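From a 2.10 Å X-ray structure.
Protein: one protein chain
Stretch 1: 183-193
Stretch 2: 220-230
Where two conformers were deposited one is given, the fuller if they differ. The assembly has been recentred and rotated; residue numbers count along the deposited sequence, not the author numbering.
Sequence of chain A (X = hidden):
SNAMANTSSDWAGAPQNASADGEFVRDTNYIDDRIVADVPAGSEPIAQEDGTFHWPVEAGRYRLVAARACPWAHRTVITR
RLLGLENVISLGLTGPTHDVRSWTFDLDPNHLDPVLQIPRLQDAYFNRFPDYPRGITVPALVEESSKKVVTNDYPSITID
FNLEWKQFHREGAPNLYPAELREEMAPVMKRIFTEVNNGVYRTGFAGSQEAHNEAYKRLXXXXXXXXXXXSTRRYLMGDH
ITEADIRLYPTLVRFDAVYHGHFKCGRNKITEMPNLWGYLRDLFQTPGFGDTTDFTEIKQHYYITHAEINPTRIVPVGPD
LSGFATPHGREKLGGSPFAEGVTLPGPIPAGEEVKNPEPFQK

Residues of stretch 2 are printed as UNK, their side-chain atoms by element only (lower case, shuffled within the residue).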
ATOM      1  N   GLU A 183       6.721   8.865 -34.749  1.00 27.64           N
ATOM      2  CA  GLU A 183       7.639   9.918 -34.325  1.00 28.43           C
ATOM      3  C   GLU A 183       7.317  10.499 -32.971  1.00 26.54           C
ATOM      4  O   GLU A 183       8.201  10.639 -32.177  1.00 25.56           O
ATOM      5  CB  GLU A 183       7.675  11.096 -35.317  1.00 29.84           C
ATOM      6  CG  GLU A 183       8.784  10.999 -36.281  1.00 35.36           C
ATOM      7  CD  GLU A 183       9.093  12.334 -37.028  1.00 40.81           C
ATOM      8  OE1 GLU A 183       9.612  12.200 -38.139  1.00 46.99           O
ATOM      9  OE2 GLU A 183       8.850  13.471 -36.530  1.00 43.45           O
ATOM     10  N   GLU A 184       6.082  10.917 -32.729  1.00 26.55           N
ATOM     11  CA  GLU A 184       5.703  11.435 -31.389  0.50 25.70           C
ATOM     12  C   GLU A 184       5.710  10.317 -30.363  1.00 25.10           C
ATOM     13  O   GLU A 184       5.939  10.562 -29.210  1.00 23.82           O
ATOM     14  CB  GLU A 184       4.326  12.124 -31.336  0.50 26.15           C
ATOM     15  CG  GLU A 184       3.990  12.772 -29.924  0.50 25.62           C
ATOM     16  CD  GLU A 184       2.489  12.998 -29.675  0.50 26.18           C
ATOM     17  OE1 GLU A 184       1.688  12.849 -30.618  0.50 25.65           O
ATOM     18  OE2 GLU A 184       2.111  13.319 -28.525  0.50 22.96           O
HETATM   19  N   MSE A 185       5.480   9.079 -30.790  1.00 24.61           N
HETATM   20  CA  MSE A 185       5.411   7.968 -29.838  1.00 24.16           C
HETATM   21  C   MSE A 185       6.782   7.648 -29.227  1.00 24.45           C
HETATM   22  O   MSE A 185       6.871   7.204 -28.059  1.00 24.24           O
HETATM   23  CB  MSE A 185       4.831   6.713 -30.494  1.00 24.39           C
HETATM   24  CG  MSE A 185       4.172   5.772 -29.534  1.00 23.85           C
HETATM   25 SE   MSE A 185       3.416   4.132 -30.319  0.80 20.85          SE
HETATM   26  CE  MSE A 185       2.331   4.941 -31.746  1.00 17.48           C
ATOM     27  N   ALA A 186       7.852   7.863 -29.996  1.00 23.67           N
ATOM     28  CA  ALA A 186       9.149   7.398 -29.555  1.00 23.80           C
ATOM     29  C   ALA A 186       9.550   8.035 -28.208  1.00 23.94           C
ATOM     30  O   ALA A 186       9.899   7.310 -27.275  1.00 22.97           O
ATOM     31  CB  ALA A 186      10.281   7.596 -30.673  1.00 22.85           C
ATOM     32  N   PRO A 187       9.502   9.373 -28.086  1.00 24.83           N
ATOM     33  CA  PRO A 187       9.917   9.900 -26.777  1.00 24.50           C
ATOM     34  C   PRO A 187       8.984   9.561 -25.607  1.00 23.72           C
ATOM     35  O   PRO A 187       9.452   9.389 -24.475  1.00 23.46           O
ATOM     36  CB  PRO A 187       9.972  11.421 -26.989  1.00 25.89           C
ATOM     37  CG  PRO A 187       9.293  11.675 -28.292  1.00 27.15           C
ATOM     38  CD  PRO A 187       9.439  10.428 -29.105  1.00 25.08           C
ATOM     39  N   VAL A 188       7.687   9.483 -25.872  1.00 21.72           N
ATOM     40  CA  VAL A 188       6.731   9.108 -24.861  1.00 21.00           C
ATOM     41  C   VAL A 188       7.049   7.711 -24.311  1.00 20.35           C
ATOM     42  O   VAL A 188       7.098   7.513 -23.098  1.00 19.54           O
ATOM     43  CB  VAL A 188       5.291   9.193 -25.395  1.00 20.63           C
ATOM     44  CG1 VAL A 188       4.329   8.557 -24.387  1.00 21.07           C
ATOM     45  CG2 VAL A 188       4.921  10.685 -25.731  1.00 21.96           C
HETATM   46  N   MSE A 189       7.322   6.762 -25.194  1.00 20.32           N
HETATM   47  CA  MSE A 189       7.646   5.406 -24.760  1.00 20.56           C
HETATM   48  C   MSE A 189       9.010   5.349 -24.038  1.00 20.65           C
HETATM   49  O   MSE A 189       9.150   4.599 -23.060  1.00 19.67           O
HETATM   50  CB  MSE A 189       7.599   4.436 -25.924  1.00 20.50           C
HETATM   51  CG  MSE A 189       6.188   4.325 -26.516  1.00 20.80           C
HETATM   52 SE   MSE A 189       5.958   2.860 -27.809  0.90 22.79          SE
HETATM   53  CE  MSE A 189       7.370   3.310 -29.086  1.00 20.93           C
ATOM     54  N   LYS A 190       9.993   6.143 -24.485  1.00 19.93           N
ATOM     55  CA  LYS A 190      11.285   6.160 -23.808  1.00 20.49           C
ATOM     56  C   LYS A 190      11.126   6.710 -22.377  1.00 20.25           C
ATOM     57  O   LYS A 190      11.638   6.114 -21.435  1.00 20.79           O
ATOM     58  CB  LYS A 190      12.358   6.952 -24.583  1.00 21.28           C
ATOM     59  CG  LYS A 190      13.675   7.160 -23.787  1.00 22.78           C
ATOM     60  CD  LYS A 190      14.911   7.308 -24.693  1.00 26.41           C
ATOM     61  CE  LYS A 190      16.131   7.982 -24.020  1.00 28.19           C
ATOM     62  NZ  LYS A 190      16.273   7.776 -22.549  1.00 27.83           N
ATOM     63  N   ARG A 191      10.411   7.823 -22.209  1.00 20.27           N
ATOM     64  CA  ARG A 191      10.179   8.381 -20.897  1.00 19.74           C
ATOM     65  C   ARG A 191       9.457   7.356 -20.006  1.00 20.47           C
ATOM     66  O   ARG A 191       9.850   7.140 -18.875  1.00 20.20           O
ATOM     67  CB  ARG A 191       9.388   9.675 -20.979  1.00 20.39           C
ATOM     68  CG  ARG A 191       9.331  10.449 -19.634  1.00 18.91           C
ATOM     69  CD  ARG A 191       8.755  11.834 -19.805  1.00 20.53           C
ATOM     70  NE  ARG A 191       8.680  12.540 -18.523  1.00 21.34           N
ATOM     71  CZ  ARG A 191       8.021  13.680 -18.329  1.00 21.75           C
ATOM     72  NH1 ARG A 191       7.408  14.269 -19.323  1.00 20.98           N
ATOM     73  NH2 ARG A 191       8.010  14.251 -17.132  1.00 24.45           N
ATOM     74  N   ILE A 192       8.440   6.678 -20.532  1.00 20.78           N
ATOM     75  CA  ILE A 192       7.754   5.658 -19.743  1.00 20.68           C
ATOM     76  C   ILE A 192       8.708   4.519 -19.364  1.00 21.44           C
ATOM     77  O   ILE A 192       8.736   4.039 -18.214  1.00 21.05           O
ATOM     78  CB  ILE A 192       6.529   5.141 -20.476  1.00 21.40           C
ATOM     79  CG1 ILE A 192       5.459   6.235 -20.520  1.00 20.77           C
ATOM     80  CG2 ILE A 192       5.986   3.842 -19.838  1.00 21.56           C
ATOM     81  CD1 ILE A 192       4.244   5.879 -21.461  1.00 20.05           C
ATOM     82  N   PHE A 193       9.554   4.117 -20.295  1.00 21.38           N
ATOM     83  CA  PHE A 193      10.479   3.037 -20.014  1.00 22.16           C
ATOM     84  C   PHE A 193      11.481   3.362 -18.873  1.00 21.40           C
ATOM     85  O   PHE A 193      11.633   2.578 -17.963  1.00 20.53           O
ATOM     86  CB  PHE A 193      11.276   2.687 -21.260  1.00 22.85           C
ATOM     87  CG  PHE A 193      12.341   1.708 -21.013  1.00 24.90           C
ATOM     88  CD1 PHE A 193      12.016   0.400 -20.680  1.00 27.80           C
ATOM     89  CD2 PHE A 193      13.672   2.070 -21.104  1.00 29.28           C
ATOM     90  CE1 PHE A 193      13.022  -0.535 -20.454  1.00 29.97           C
ATOM     91  CE2 PHE A 193      14.698   1.133 -20.877  1.00 30.79           C
ATOM     92  CZ  PHE A 193      14.375  -0.156 -20.535  1.00 30.70           C
ATOM     93  N   UNK A 220       7.435   9.228  -9.502  1.00 19.87           N
ATOM     94  CA  UNK A 220       6.226  10.016  -9.286  1.00 20.52           C
ATOM     95  C   UNK A 220       6.113  11.275 -10.142  1.00 21.10           C
ATOM     96  O   UNK A 220       4.995  11.693 -10.463  1.00 22.18           O
ATOM     97  c   UNK A 220       1.856   6.935  -7.258  1.00 21.83           C
ATOM     98  c   UNK A 220       5.465   8.992  -7.166  1.00 18.46           C
ATOM     99  c   UNK A 220       2.982   6.441  -6.643  1.00 19.48           C
ATOM    100  c   UNK A 220       4.157   8.474  -7.329  1.00 18.94           C
ATOM    101  c   UNK A 220       1.849   8.176  -7.893  1.00 19.12           C
ATOM    102  c   UNK A 220       2.992   8.957  -7.936  1.00 19.34           C
ATOM    103  c   UNK A 220       6.001  10.272  -7.755  1.00 20.15           C
ATOM    104  c   UNK A 220       6.160   8.052  -6.449  1.00 18.30           C
ATOM    105  c   UNK A 220       4.125   7.205  -6.705  1.00 17.89           C
ATOM    106  n   UNK A 220       5.360   6.980  -6.175  1.00 18.39           N
ATOM    107  N   UNK A 221       7.244  11.875 -10.508  1.00 22.11           N
ATOM    108  CA  UNK A 221       7.254  12.946 -11.518  1.00 22.54           C
ATOM    109  C   UNK A 221       6.644  12.372 -12.819  1.00 21.90           C
ATOM    110  O   UNK A 221       5.787  13.014 -13.442  1.00 22.23           O
ATOM    111  c   UNK A 221       8.740  14.242 -13.116  1.00 23.09           C
ATOM    112  c   UNK A 221       8.692  13.478 -11.805  1.00 22.86           C
ATOM    113  c   UNK A 221       9.230  14.397 -10.632  1.00 22.65           C
ATOM    114  N   UNK A 222       7.036  11.159 -13.194  1.00 20.24           N
ATOM    115  CA  UNK A 222       6.518  10.573 -14.427  1.00 20.30           C
ATOM    116  C   UNK A 222       5.050  10.142 -14.303  1.00 19.87           C
ATOM    117  O   UNK A 222       4.265  10.361 -15.228  1.00 20.72           O
ATOM    118  c   UNK A 222       7.390   9.392 -14.900  1.00 19.32           C
ATOM    119  N   UNK A 223       4.662   9.521 -13.190  1.00 20.31           N
ATOM    120  CA  UNK A 223       3.239   9.164 -13.012  1.00 20.44           C
ATOM    121  C   UNK A 223       2.336  10.403 -12.984  1.00 21.05           C
ATOM    122  O   UNK A 223       1.198  10.393 -13.504  1.00 20.54           O
ATOM    123  c   UNK A 223       3.004   5.998 -12.938  1.00 19.57           C
ATOM    124  c   UNK A 223       3.617   6.861 -11.821  1.00 21.84           C
ATOM    125  c   UNK A 223       3.029   8.291 -11.774  1.00 20.40           C
ATOM    126  c   UNK A 223       3.477   6.136 -10.444  1.00 18.98           C
ATOM    127  N   UNK A 224       2.832  11.505 -12.416  1.00 21.48           N
ATOM    128  CA  UNK A 224       2.024  12.739 -12.419  1.00 22.26           C
ATOM    129  C   UNK A 224       1.927  13.330 -13.837  1.00 22.45           C
ATOM    130  O   UNK A 224       0.905  13.896 -14.208  1.00 22.62           O
ATOM    131  o   UNK A 224       3.112  13.971  -9.137  1.00 22.06           O
ATOM    132  o   UNK A 224       1.344  12.777  -9.672  1.00 24.02           O
ATOM    133  c   UNK A 224       2.330  13.492  -9.991  1.00 23.41           C
ATOM    134  c   UNK A 224       2.618  13.794 -11.468  1.00 22.44           C
ATOM    135  N   UNK A 225       3.010  13.222 -14.610  1.00 21.96           N
ATOM    136  CA  UNK A 225       2.979  13.593 -16.026  1.00 22.30           C
ATOM    137  C   UNK A 225       1.944  12.724 -16.776  1.00 22.15           C
ATOM    138  O   UNK A 225       1.155  13.250 -17.553  1.00 21.89           O
ATOM    139  c   UNK A 225       4.962  11.417 -21.227  1.00 19.43           C
ATOM    140  n   UNK A 225       4.054  13.576 -20.337  1.00 24.32           N
ATOM    141  c   UNK A 225       4.615  12.337 -20.230  1.00 20.03           C
ATOM    142  c   UNK A 225       5.410  10.874 -18.488  1.00 18.28           C
ATOM    143  c   UNK A 225       4.368  13.432 -16.668  1.00 22.80           C
ATOM    144  c   UNK A 225       4.353  13.230 -18.150  1.00 21.77           C
ATOM    145  c   UNK A 225       5.764   9.952 -19.495  1.00 19.97           C
ATOM    146  c   UNK A 225       5.520  10.223 -20.825  1.00 19.90           C
ATOM    147  c   UNK A 225       4.835  12.092 -18.868  1.00 19.39           C
ATOM    148  c   UNK A 225       3.917  14.122 -19.094  1.00 23.76           C
ATOM    149  N   UNK A 226       1.941  11.418 -16.542  1.00 21.51           N
ATOM    150  CA  UNK A 226       0.981  10.549 -17.246  1.00 21.96           C
ATOM    151  C   UNK A 226      -0.481  10.864 -16.864  1.00 21.98           C
ATOM    152  O   UNK A 226      -1.390  10.889 -17.713  1.00 21.76           O
ATOM    153  c   UNK A 226       2.912   7.169 -17.166  1.00 20.01           C
ATOM    154  c   UNK A 226       2.569   8.567 -17.657  1.00 21.91           C
ATOM    155  c   UNK A 226       1.294   9.070 -17.000  1.00 20.91           C
ATOM    156  c   UNK A 226       2.460   8.590 -19.197  1.00 19.38           C
ATOM    157  N   UNK A 227      -0.702  11.102 -15.580  1.00 22.61           N
ATOM    158  CA  UNK A 227      -2.029  11.431 -15.065  1.00 22.74           C
ATOM    159  C   UNK A 227      -2.546  12.689 -15.794  1.00 24.14           C
ATOM    160  O   UNK A 227      -3.713  12.767 -16.216  1.00 23.85           O
ATOM    161  c   UNK A 227      -4.335  11.233 -12.867  1.00 24.43           C
ATOM    162  c   UNK A 227      -1.955  11.637 -13.551  1.00 23.03           C
ATOM    163  o   UNK A 227      -4.059  10.015 -13.035  1.00 25.17           O
ATOM    164  o   UNK A 227      -5.491  11.677 -12.659  1.00 25.54           O
ATOM    165  c   UNK A 227      -3.201  12.223 -12.915  1.00 22.66           C
ATOM    166  N   UNK A 228      -1.665  13.658 -15.974  1.00 24.49           N
ATOM    167  CA  UNK A 228      -2.030  14.869 -16.707  1.00 25.08           C
ATOM    168  C   UNK A 228      -2.173  14.639 -18.217  1.00 24.70           C
ATOM    169  O   UNK A 228      -3.072  15.187 -18.844  1.00 25.72           O
ATOM    170  c   UNK A 228      -0.996  15.960 -16.462  1.00 25.82           C
ATOM    171  o   UNK A 228      -0.639  17.666 -18.088  1.00 32.57           O
ATOM    172  c   UNK A 228      -1.354  17.286 -17.164  1.00 28.41           C
ATOM    173  o   UNK A 228      -2.363  17.924 -16.815  1.00 32.46           O
ATOM    174  N   UNK A 229      -1.298  13.837 -18.822  1.00 23.82           N
ATOM    175  CA  UNK A 229      -1.429  13.549 -20.240  1.00 22.56           C
ATOM    176  C   UNK A 229      -2.783  12.876 -20.562  1.00 22.40           C
ATOM    177  O   UNK A 229      -3.420  13.154 -21.587  1.00 22.39           O
ATOM    178  c   UNK A 229      -0.276  12.642 -20.703  1.00 23.18           C
ATOM    179  c   UNK A 229       0.959  11.625 -22.636  1.00 24.82           C
ATOM    180  c   UNK A 229       1.309  12.102 -25.040  1.00 23.19           C
ATOM    181  c   UNK A 229      -0.204  12.467 -22.196  1.00 22.67           C
ATOM    182  n   UNK A 229       1.977  13.217 -24.783  1.00 20.20           N
ATOM    183  n   UNK A 229       0.846  11.332 -24.059  1.00 22.38           N
ATOM    184  n   UNK A 229       1.111  11.725 -26.296  1.00 22.73           N
ATOM    185  N   UNK A 230      -3.193  11.965 -19.697  1.00 21.34           N
ATOM    186  CA  UNK A 230      -4.413  11.178 -19.882  1.00 20.91           C
ATOM    187  C   UNK A 230      -5.666  11.902 -19.372  1.00 21.97           C
ATOM    188  O   UNK A 230      -6.759  11.358 -19.450  1.00 21.93           O
ATOM    189  c   UNK A 230      -3.835   8.358 -21.190  1.00 18.57           C
ATOM    190  c   UNK A 230      -2.928   7.661 -18.940  1.00 20.39           C
ATOM    191  c   UNK A 230      -3.268   8.843 -19.857  1.00 21.27           C
ATOM    192  c   UNK A 230      -4.257   9.810 -19.198  1.00 20.70           C
TER

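Position 220 carries ten side-chain atoms, nine carbons and a nitrogen, one carbon leading into fused five- and six-membered rings; this is Trp220, buried but out of reach of stretch 1. At 221 three carbons fork directly at CB. One of them sits 4.1 Å from Arg191 NH2, near the guanidinium plane, and the atoms fit Val221, whose CG1 makes that approach. Position 222 has a single carbon, so it is Ala222; it points toward stretch 1 where the backbones come closest, its CA 7.3 Å from the CA of Ile192. Four carbons forked at the second make 223 Leu223, buried and out of reach of stretch 1. Two carbons, the second carrying two oxygens, make 224 Asp224, whose carboxylate oxygens are hydrogen-bonded elsewhere in the structure.

Position 225 has one carbon, then fused five- and six-membered rings holding eight carbons and a nitrogen, now aimed at stretch 1, with Arg191 over one face and Val188 O at the edge: Trp225. The plate lies under the guanidinium of Arg191, planes 12° apart, with Arg191 NH1 3.4 Å from Trp225 CD2. The charged group sits over the five-membered ring, while Arg191 CD rests over the six-membered ring in a CH-pi contact. The ring also meets aliphatic carbon: Val188 CG1 to Trp225 CH2 is 4.1 Å, and Ile192 CG1 to Trp225 CZ3 is 3.9 Å.

Four carbons forked at the second recur at 226, one reaching the end of Ile192. This is Leu226, CB sideways, with CD2 4.0 Å from Ile192 CD1. At 227 three carbons end in two oxygens, giving Glu227; at 228 two do, giving Asp228. Neither touches stretch 1. Position 229 is three carbons, a nitrogen, then a carbon bearing two more nitrogens, one meeting the Glu184 carboxylate: Arg229. Its NH2 donates to Glu184 OE2 at 2.9 Å and 178°, a nearly straight hydrogen bond within a salt bridge, while Val188 CG2 covers one guanidinium face, 3.9 Å from Arg229 CZ. Position 230, four carbons forked at the second, is Leu230, buried out of reach.

The contact joins two helices running at 140° with axes 10.7 Å apart. On stretch 2, positions 222, 225, 226 and 229 supply most of the covered surface, the spacing of one helical face. Small Ala222 occupies the close approach; Trp225 offers a face to Arg191, an edge to Val188 O, and ring carbons to the side chains of Val188 and Ile192. Each arginine uses its flat group twice: Arg191 against Trp225 and Val221, Arg229 against Val188 and Glu184.

Stretch 2 (220-230) WVALDWLEDRL
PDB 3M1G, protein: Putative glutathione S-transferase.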